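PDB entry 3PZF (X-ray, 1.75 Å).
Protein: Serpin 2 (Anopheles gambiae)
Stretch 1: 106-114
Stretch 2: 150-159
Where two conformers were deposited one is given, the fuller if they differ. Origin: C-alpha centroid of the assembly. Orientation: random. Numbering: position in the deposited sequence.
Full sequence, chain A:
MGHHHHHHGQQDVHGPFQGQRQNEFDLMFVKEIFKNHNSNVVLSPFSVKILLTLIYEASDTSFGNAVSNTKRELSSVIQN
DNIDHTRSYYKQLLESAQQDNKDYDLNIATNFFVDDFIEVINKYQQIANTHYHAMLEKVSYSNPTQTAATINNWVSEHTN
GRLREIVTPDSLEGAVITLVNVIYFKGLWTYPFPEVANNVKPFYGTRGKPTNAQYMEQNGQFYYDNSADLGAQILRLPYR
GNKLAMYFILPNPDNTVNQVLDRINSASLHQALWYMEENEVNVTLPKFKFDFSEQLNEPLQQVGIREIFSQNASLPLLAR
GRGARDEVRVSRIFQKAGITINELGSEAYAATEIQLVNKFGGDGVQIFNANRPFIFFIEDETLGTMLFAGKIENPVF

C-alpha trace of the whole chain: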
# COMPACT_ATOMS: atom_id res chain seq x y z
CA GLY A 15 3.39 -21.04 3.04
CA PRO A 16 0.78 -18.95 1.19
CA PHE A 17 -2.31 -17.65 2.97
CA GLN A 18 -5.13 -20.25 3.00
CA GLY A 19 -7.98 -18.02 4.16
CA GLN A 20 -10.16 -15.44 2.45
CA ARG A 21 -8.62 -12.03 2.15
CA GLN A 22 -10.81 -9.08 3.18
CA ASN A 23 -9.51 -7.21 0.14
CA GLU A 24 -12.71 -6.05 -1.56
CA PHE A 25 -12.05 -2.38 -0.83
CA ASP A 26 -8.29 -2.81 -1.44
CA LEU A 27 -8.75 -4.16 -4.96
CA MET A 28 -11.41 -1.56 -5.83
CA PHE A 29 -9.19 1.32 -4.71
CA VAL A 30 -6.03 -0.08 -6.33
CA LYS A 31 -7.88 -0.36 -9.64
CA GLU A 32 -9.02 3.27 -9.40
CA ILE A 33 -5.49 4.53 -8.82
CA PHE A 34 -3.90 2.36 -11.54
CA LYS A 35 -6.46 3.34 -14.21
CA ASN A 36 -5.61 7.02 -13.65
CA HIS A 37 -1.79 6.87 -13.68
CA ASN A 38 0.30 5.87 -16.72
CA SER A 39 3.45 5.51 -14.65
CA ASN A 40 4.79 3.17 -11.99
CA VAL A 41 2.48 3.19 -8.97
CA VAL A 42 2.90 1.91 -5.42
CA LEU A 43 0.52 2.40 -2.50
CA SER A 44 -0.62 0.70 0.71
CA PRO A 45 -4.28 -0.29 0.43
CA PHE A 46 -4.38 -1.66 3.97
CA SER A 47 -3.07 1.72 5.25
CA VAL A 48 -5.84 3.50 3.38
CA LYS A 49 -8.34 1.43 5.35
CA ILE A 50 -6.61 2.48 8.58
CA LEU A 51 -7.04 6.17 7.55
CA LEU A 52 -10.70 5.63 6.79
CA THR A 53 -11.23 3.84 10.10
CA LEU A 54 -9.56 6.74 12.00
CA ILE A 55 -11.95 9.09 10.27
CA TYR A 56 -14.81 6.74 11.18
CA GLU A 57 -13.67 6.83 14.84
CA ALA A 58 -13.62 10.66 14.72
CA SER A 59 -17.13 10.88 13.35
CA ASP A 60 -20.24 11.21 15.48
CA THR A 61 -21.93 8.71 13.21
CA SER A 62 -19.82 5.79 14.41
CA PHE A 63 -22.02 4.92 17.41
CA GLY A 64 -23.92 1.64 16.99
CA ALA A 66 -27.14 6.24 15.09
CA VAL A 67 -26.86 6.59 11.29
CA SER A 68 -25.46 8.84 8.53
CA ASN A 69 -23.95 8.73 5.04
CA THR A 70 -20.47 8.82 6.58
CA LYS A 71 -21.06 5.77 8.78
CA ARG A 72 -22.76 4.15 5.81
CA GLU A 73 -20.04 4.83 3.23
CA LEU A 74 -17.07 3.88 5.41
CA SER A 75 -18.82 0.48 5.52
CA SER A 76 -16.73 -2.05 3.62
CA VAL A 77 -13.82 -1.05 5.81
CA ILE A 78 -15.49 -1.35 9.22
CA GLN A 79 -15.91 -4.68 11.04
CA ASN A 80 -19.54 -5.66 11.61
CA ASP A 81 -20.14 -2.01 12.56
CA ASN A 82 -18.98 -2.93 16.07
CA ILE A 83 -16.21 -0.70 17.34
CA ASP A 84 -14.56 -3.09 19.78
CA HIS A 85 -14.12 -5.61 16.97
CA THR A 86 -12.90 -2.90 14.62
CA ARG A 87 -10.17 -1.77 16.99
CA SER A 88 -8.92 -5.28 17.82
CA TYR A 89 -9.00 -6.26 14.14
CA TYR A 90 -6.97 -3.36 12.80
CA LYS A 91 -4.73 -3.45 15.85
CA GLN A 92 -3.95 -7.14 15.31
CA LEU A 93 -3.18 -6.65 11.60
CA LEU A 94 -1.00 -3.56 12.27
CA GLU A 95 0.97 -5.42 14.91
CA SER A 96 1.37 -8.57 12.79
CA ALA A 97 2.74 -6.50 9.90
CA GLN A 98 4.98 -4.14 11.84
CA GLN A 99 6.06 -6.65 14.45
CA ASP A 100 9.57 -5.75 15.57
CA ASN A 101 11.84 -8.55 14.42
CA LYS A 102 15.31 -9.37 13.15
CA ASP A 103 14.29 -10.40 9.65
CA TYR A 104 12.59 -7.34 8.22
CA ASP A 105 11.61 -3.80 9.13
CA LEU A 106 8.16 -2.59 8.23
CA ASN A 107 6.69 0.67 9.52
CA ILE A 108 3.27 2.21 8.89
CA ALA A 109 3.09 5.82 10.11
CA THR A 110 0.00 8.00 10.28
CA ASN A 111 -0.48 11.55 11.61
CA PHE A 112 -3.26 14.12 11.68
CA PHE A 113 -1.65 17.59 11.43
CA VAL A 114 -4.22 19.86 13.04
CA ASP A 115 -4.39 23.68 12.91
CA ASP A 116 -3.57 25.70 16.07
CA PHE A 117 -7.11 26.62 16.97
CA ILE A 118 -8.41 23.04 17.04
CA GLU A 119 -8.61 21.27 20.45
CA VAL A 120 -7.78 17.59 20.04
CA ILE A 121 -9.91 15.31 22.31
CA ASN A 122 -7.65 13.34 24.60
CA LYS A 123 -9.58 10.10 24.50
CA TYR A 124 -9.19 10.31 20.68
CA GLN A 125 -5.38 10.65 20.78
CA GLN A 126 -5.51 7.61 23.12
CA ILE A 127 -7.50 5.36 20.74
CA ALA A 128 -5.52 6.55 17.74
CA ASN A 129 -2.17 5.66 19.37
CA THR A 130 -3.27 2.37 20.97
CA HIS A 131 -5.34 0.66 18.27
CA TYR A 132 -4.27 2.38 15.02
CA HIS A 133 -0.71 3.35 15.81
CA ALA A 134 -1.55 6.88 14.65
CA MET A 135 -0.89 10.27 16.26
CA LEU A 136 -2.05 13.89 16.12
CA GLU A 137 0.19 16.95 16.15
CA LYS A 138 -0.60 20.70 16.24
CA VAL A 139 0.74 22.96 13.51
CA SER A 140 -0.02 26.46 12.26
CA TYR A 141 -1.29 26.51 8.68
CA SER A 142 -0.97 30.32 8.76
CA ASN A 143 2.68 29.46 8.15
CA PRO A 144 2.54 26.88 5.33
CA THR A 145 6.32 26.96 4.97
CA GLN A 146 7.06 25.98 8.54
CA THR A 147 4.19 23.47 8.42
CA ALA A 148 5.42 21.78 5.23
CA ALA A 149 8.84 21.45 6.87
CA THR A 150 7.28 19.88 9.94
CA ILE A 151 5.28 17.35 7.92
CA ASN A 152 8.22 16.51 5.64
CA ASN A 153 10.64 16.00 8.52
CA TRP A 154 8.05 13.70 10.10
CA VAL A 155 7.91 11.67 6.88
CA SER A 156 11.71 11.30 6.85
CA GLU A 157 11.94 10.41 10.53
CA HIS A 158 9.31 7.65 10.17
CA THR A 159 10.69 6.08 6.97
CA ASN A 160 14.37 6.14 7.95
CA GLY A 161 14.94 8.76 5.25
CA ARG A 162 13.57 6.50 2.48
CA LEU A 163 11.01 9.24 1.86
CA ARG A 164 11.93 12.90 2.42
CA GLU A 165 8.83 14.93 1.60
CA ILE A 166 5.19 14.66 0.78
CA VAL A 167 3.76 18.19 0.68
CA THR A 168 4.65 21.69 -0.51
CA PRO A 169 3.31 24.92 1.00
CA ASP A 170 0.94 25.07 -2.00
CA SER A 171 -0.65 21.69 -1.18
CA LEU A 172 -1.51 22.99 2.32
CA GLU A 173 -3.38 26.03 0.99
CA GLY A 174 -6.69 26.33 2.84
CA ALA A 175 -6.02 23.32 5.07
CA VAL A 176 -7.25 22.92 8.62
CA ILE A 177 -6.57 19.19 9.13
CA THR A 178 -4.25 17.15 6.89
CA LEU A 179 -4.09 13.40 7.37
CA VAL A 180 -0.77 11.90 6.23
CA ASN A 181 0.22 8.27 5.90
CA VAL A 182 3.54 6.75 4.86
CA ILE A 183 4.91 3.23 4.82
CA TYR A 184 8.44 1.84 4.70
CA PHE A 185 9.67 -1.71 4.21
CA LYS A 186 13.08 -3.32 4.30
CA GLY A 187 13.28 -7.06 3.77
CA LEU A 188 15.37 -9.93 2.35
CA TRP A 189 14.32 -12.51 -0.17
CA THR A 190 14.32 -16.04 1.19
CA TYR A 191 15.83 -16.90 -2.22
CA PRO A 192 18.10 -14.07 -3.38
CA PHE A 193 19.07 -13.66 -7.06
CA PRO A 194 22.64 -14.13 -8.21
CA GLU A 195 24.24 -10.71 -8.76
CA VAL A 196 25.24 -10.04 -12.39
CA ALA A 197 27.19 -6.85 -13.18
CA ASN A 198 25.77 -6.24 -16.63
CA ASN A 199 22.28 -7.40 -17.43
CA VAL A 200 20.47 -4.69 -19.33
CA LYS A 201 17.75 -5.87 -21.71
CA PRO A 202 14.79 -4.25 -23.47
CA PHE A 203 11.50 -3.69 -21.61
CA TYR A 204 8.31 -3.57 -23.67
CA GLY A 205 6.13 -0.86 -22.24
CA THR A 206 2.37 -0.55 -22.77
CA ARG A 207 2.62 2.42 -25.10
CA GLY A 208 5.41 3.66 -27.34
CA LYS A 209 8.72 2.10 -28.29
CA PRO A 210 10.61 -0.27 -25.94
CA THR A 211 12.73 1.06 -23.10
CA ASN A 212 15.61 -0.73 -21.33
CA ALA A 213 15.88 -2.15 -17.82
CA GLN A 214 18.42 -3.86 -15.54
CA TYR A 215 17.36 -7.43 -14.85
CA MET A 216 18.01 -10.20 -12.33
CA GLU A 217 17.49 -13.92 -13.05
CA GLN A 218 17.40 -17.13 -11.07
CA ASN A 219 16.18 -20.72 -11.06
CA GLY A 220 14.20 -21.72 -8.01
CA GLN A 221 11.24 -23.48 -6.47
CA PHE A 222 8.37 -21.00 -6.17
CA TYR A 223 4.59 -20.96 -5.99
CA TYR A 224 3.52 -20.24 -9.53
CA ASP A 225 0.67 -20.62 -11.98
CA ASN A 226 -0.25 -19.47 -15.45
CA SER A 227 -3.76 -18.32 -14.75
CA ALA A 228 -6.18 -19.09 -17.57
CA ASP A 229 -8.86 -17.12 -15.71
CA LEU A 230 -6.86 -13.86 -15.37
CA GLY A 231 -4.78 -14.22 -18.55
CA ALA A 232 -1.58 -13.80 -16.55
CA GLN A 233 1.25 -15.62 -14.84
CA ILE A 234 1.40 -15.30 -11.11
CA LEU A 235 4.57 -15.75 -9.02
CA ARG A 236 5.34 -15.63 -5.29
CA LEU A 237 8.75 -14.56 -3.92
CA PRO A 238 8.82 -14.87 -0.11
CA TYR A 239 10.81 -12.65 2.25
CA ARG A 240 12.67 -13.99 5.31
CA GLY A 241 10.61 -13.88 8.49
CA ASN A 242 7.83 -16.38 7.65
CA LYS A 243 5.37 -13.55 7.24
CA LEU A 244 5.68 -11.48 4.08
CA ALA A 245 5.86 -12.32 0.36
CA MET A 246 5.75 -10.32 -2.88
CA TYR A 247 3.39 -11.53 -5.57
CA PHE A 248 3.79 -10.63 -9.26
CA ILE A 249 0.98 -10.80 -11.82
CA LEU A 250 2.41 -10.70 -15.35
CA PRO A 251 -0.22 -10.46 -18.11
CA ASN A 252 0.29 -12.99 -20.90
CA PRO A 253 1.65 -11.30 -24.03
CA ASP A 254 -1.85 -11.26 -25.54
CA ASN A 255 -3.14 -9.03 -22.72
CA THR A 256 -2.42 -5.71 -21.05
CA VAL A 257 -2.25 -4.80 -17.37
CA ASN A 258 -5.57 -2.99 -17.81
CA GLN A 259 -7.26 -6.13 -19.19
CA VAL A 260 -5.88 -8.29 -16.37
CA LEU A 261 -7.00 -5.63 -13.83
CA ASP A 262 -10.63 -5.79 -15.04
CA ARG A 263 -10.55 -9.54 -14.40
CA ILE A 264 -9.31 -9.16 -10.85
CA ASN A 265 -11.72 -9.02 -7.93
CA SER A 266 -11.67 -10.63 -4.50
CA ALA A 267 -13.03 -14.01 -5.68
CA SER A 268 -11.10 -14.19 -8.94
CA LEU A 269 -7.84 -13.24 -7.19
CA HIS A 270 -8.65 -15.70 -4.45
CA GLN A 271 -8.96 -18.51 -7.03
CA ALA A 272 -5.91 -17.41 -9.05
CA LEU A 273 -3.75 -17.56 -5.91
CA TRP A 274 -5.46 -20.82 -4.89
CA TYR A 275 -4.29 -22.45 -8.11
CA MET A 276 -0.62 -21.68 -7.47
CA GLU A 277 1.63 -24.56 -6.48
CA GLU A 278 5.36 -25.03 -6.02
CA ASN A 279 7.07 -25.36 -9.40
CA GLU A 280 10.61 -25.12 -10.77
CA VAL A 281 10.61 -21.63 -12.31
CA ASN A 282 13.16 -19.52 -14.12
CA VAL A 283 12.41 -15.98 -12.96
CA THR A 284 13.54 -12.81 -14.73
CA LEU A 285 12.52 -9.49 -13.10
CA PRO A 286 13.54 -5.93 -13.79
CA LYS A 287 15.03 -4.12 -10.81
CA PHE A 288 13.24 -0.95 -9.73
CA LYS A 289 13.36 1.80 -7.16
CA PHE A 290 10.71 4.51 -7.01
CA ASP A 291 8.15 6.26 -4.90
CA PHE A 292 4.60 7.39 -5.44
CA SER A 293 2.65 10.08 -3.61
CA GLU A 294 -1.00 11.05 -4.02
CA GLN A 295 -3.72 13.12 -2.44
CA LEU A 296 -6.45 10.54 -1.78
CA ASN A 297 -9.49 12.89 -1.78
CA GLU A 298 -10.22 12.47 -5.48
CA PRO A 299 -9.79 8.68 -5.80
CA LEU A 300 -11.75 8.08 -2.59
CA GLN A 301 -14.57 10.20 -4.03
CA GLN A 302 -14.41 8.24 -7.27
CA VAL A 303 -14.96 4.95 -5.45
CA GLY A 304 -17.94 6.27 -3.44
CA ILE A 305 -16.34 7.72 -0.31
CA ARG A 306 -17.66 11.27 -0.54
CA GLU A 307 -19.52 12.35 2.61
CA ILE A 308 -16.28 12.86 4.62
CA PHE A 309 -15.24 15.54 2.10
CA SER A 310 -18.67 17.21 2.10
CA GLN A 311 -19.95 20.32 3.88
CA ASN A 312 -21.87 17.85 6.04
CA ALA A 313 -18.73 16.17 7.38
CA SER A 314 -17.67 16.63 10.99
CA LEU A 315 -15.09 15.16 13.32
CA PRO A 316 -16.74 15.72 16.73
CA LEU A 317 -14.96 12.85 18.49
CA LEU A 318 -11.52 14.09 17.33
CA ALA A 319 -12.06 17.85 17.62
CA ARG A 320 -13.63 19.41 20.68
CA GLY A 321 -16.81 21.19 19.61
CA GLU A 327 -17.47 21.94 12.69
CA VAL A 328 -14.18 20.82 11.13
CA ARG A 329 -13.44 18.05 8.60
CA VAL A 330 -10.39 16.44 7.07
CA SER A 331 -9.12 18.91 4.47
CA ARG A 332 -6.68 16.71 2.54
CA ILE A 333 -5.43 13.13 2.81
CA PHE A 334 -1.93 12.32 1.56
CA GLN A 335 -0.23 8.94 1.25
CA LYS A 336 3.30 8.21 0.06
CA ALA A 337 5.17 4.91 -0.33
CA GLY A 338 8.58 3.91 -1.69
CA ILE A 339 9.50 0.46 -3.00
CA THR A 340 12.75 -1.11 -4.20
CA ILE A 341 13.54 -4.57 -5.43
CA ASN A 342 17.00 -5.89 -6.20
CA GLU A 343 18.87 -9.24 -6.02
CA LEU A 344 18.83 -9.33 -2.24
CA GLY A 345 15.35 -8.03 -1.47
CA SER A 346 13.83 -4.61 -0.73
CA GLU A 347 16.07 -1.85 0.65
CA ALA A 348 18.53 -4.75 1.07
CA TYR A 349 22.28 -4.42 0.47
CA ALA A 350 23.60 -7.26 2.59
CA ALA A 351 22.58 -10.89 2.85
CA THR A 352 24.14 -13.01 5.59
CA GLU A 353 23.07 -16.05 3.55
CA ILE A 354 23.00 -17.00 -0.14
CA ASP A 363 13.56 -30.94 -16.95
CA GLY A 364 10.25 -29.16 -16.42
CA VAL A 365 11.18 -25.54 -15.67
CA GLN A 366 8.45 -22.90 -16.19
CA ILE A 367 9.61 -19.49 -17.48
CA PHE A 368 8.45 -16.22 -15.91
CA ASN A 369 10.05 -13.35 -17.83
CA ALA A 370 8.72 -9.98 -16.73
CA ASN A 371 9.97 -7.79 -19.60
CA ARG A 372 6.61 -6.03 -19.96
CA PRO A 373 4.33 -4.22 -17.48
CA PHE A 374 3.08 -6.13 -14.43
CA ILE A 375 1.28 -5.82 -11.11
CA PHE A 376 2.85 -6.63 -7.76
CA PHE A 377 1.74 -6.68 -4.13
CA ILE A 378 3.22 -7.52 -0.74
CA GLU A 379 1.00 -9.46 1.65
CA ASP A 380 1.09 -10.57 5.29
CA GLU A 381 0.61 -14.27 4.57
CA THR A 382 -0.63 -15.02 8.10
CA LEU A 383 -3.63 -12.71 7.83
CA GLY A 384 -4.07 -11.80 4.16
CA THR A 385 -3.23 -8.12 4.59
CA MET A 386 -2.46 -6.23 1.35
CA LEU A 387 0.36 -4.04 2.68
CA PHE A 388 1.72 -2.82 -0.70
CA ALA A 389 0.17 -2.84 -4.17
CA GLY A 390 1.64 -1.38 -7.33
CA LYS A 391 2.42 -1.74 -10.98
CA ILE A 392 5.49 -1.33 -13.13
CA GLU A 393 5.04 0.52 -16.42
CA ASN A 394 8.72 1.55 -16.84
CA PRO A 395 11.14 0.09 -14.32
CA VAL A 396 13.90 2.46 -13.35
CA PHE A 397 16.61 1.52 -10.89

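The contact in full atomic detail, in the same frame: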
# COMPACT_ATOMS: atom_id res chain seq x y z
N LEU A 106 9.28 -3.20 8.91
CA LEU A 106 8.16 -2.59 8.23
C LEU A 106 7.52 -1.57 9.15
O LEU A 106 7.23 -1.88 10.31
CB LEU A 106 7.16 -3.65 7.81
CG LEU A 106 6.10 -3.12 6.83
CD1 LEU A 106 5.59 -4.22 5.93
CD2 LEU A 106 4.94 -2.46 7.59
N ASN A 107 7.33 -0.35 8.67
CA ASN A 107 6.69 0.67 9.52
C ASN A 107 5.57 1.38 8.77
O ASN A 107 5.76 1.85 7.65
CB ASN A 107 7.70 1.69 10.05
CG ASN A 107 7.12 2.60 11.12
OD1 ASN A 107 6.40 2.14 12.02
ND2 ASN A 107 7.40 3.89 11.03
N ILE A 108 4.39 1.42 9.39
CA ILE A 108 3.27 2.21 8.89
C ILE A 108 3.10 3.41 9.82
O ILE A 108 2.97 3.25 11.04
CB ILE A 108 1.99 1.37 8.86
CG1 ILE A 108 2.13 0.23 7.84
CG2 ILE A 108 0.76 2.23 8.54
CD1 ILE A 108 1.03 -0.85 8.09
N ALA A 109 3.15 4.62 9.27
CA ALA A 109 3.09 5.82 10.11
C ALA A 109 1.96 6.72 9.64
O ALA A 109 1.80 6.97 8.44
CB ALA A 109 4.41 6.56 10.08
N THR A 110 1.19 7.23 10.60
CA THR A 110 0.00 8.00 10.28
C THR A 110 -0.12 9.14 11.28
O THR A 110 0.03 8.93 12.49
CB THR A 110 -1.28 7.10 10.39
OG1 THR A 110 -1.17 5.96 9.54
CG2 THR A 110 -2.56 7.89 10.02
N ASN A 111 -0.37 10.35 10.78
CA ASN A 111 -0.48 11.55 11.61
C ASN A 111 -1.57 12.48 11.09
O ASN A 111 -1.59 12.79 9.90
CB ASN A 111 0.87 12.30 11.58
CG ASN A 111 1.07 13.23 12.78
OD1 ASN A 111 0.12 13.77 13.35
ND2 ASN A 111 2.34 13.45 13.14
N PHE A 112 -2.44 12.95 11.98
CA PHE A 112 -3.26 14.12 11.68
C PHE A 112 -2.46 15.37 12.07
O PHE A 112 -2.03 15.49 13.21
CB PHE A 112 -4.53 14.17 12.50
CG PHE A 112 -5.55 13.11 12.18
CD1 PHE A 112 -6.64 13.39 11.37
CD2 PHE A 112 -5.47 11.85 12.78
CE1 PHE A 112 -7.60 12.41 11.12
CE2 PHE A 112 -6.45 10.90 12.55
CZ PHE A 112 -7.51 11.18 11.72
N PHE A 113 -2.27 16.29 11.14
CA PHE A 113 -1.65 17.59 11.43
C PHE A 113 -2.78 18.63 11.52
O PHE A 113 -3.43 18.94 10.53
CB PHE A 113 -0.63 17.94 10.34
CG PHE A 113 0.57 17.02 10.31
CD1 PHE A 113 1.61 17.20 11.21
CD2 PHE A 113 0.64 15.93 9.43
CE1 PHE A 113 2.71 16.37 11.20
CE2 PHE A 113 1.74 15.10 9.42
CZ PHE A 113 2.77 15.31 10.31
N VAL A 114 -3.00 19.16 12.73
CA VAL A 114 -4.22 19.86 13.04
C VAL A 114 -3.86 21.31 13.30
O VAL A 114 -2.87 21.56 13.97
CB VAL A 114 -4.88 19.25 14.30
CG1 VAL A 114 -6.15 19.95 14.63
CG2 VAL A 114 -5.17 17.73 14.07
N THR A 150 7.59 20.76 8.83
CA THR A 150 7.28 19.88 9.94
C THR A 150 6.79 18.53 9.41
O THR A 150 7.26 17.48 9.84
CB THR A 150 6.24 20.51 10.86
OG1 THR A 150 6.80 21.70 11.45
CG2 THR A 150 5.86 19.54 11.95
N ILE A 151 5.85 18.57 8.48
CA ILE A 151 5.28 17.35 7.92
C ILE A 151 6.36 16.54 7.18
O ILE A 151 6.44 15.33 7.34
CB ILE A 151 4.10 17.66 6.98
CG1 ILE A 151 2.94 18.24 7.81
CG2 ILE A 151 3.67 16.38 6.22
CD1 ILE A 151 1.81 18.82 7.00
N ASN A 152 7.21 17.21 6.41
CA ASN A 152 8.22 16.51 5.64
C ASN A 152 9.29 15.89 6.53
O ASN A 152 9.73 14.77 6.27
CB ASN A 152 8.81 17.43 4.56
CG ASN A 152 7.79 17.75 3.49
OD1 ASN A 152 6.87 16.97 3.24
ND2 ASN A 152 7.93 18.90 2.86
N ASN A 153 9.67 16.57 7.60
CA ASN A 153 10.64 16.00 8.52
C ASN A 153 10.04 14.79 9.25
O ASN A 153 10.74 13.85 9.58
CB ASN A 153 11.14 17.05 9.52
CG ASN A 153 11.97 18.15 8.85
OD1 ASN A 153 12.37 18.02 7.69
ND2 ASN A 153 12.25 19.22 9.59
N TRP A 154 8.73 14.82 9.47
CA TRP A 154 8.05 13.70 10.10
C TRP A 154 8.07 12.50 9.16
O TRP A 154 8.29 11.36 9.59
CB TRP A 154 6.61 14.11 10.46
CG TRP A 154 5.79 13.01 11.04
CD1 TRP A 154 5.67 12.67 12.37
CD2 TRP A 154 4.96 12.10 10.32
NE1 TRP A 154 4.83 11.59 12.50
CE2 TRP A 154 4.37 11.22 11.26
CE3 TRP A 154 4.66 11.93 8.96
CZ2 TRP A 154 3.50 10.21 10.89
CZ3 TRP A 154 3.79 10.93 8.60
CH2 TRP A 154 3.23 10.07 9.55
N VAL A 155 7.87 12.75 7.88
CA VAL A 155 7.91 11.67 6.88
C VAL A 155 9.29 11.01 6.88
O VAL A 155 9.40 9.77 6.92
CB VAL A 155 7.54 12.19 5.47
CG1 VAL A 155 8.00 11.21 4.37
CG2 VAL A 155 6.03 12.45 5.38
N SER A 156 10.34 11.82 6.87
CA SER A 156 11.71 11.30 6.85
C SER A 156 12.01 10.47 8.09
O SER A 156 12.52 9.36 8.02
CB SER A 156 12.71 12.45 6.76
OG SER A 156 14.03 11.94 6.66
N GLU A 157 11.70 11.04 9.24
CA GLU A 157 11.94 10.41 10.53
C GLU A 157 11.25 9.05 10.65
O GLU A 157 11.79 8.15 11.29
CB GLU A 157 11.47 11.37 11.63
CG GLU A 157 11.15 10.73 12.97
CD GLU A 157 10.64 11.75 13.98
OE1 GLU A 157 10.68 12.96 13.68
OE2 GLU A 157 10.21 11.33 15.08
N HIS A 158 10.09 8.90 10.03
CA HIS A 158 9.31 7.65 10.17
C HIS A 158 9.51 6.65 9.03
O HIS A 158 8.90 5.56 9.04
CB HIS A 158 7.83 7.98 10.36
CG HIS A 158 7.54 8.65 11.67
ND1 HIS A 158 7.21 7.93 12.80
CD2 HIS A 158 7.56 9.95 12.04
CE1 HIS A 158 7.03 8.77 13.81
NE2 HIS A 158 7.24 10.00 13.37
N THR A 159 10.35 6.99 8.06
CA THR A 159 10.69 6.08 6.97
C THR A 159 12.20 5.90 6.87
O THR A 159 12.70 5.42 5.86
CB THR A 159 10.15 6.58 5.62
OG1 THR A 159 10.79 7.82 5.28
CG2 THR A 159 8.63 6.79 5.71

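How does the helix first meet the strand? The two run nearly antiparallel, at 160°, so the start of stretch 2 lies beside the end of stretch 1. I151 there sets its CG1 almost squarely over the ring of F113, 3.5 Å from the ring centroid and 6° off the normal. Its CA-to-CB bond points sideways, yet the side chain still reaches the phenyl face in a CH-pi contact.

What does W154 do one turn later? It points toward the strand and spreads its indole across several residues. The edge of F113 meets the indole face, with the planes at 87° and F113 CZ 3.9 Å from W154 CG. F113 thus offers its face to I151 and its edge to W154. N111 CB lies over the same indole face as F113, 3.8 Å from the centroid of the W154 six-membered ring. The rim of the indole reaches the strand itself: W154 CH2 is 3.6 Å from A109 C and 3.7 Å from A109 CB.

How is the far end of the contact held? At H158 the backbones draw close, and the small side chain of A109 packs CB to CB against H158 at 3.7 Å. Beside it, N107 ND2 donates a hydrogen bond to H158 O at 3.0 Å, adding a polar tie to a largely apolar contact.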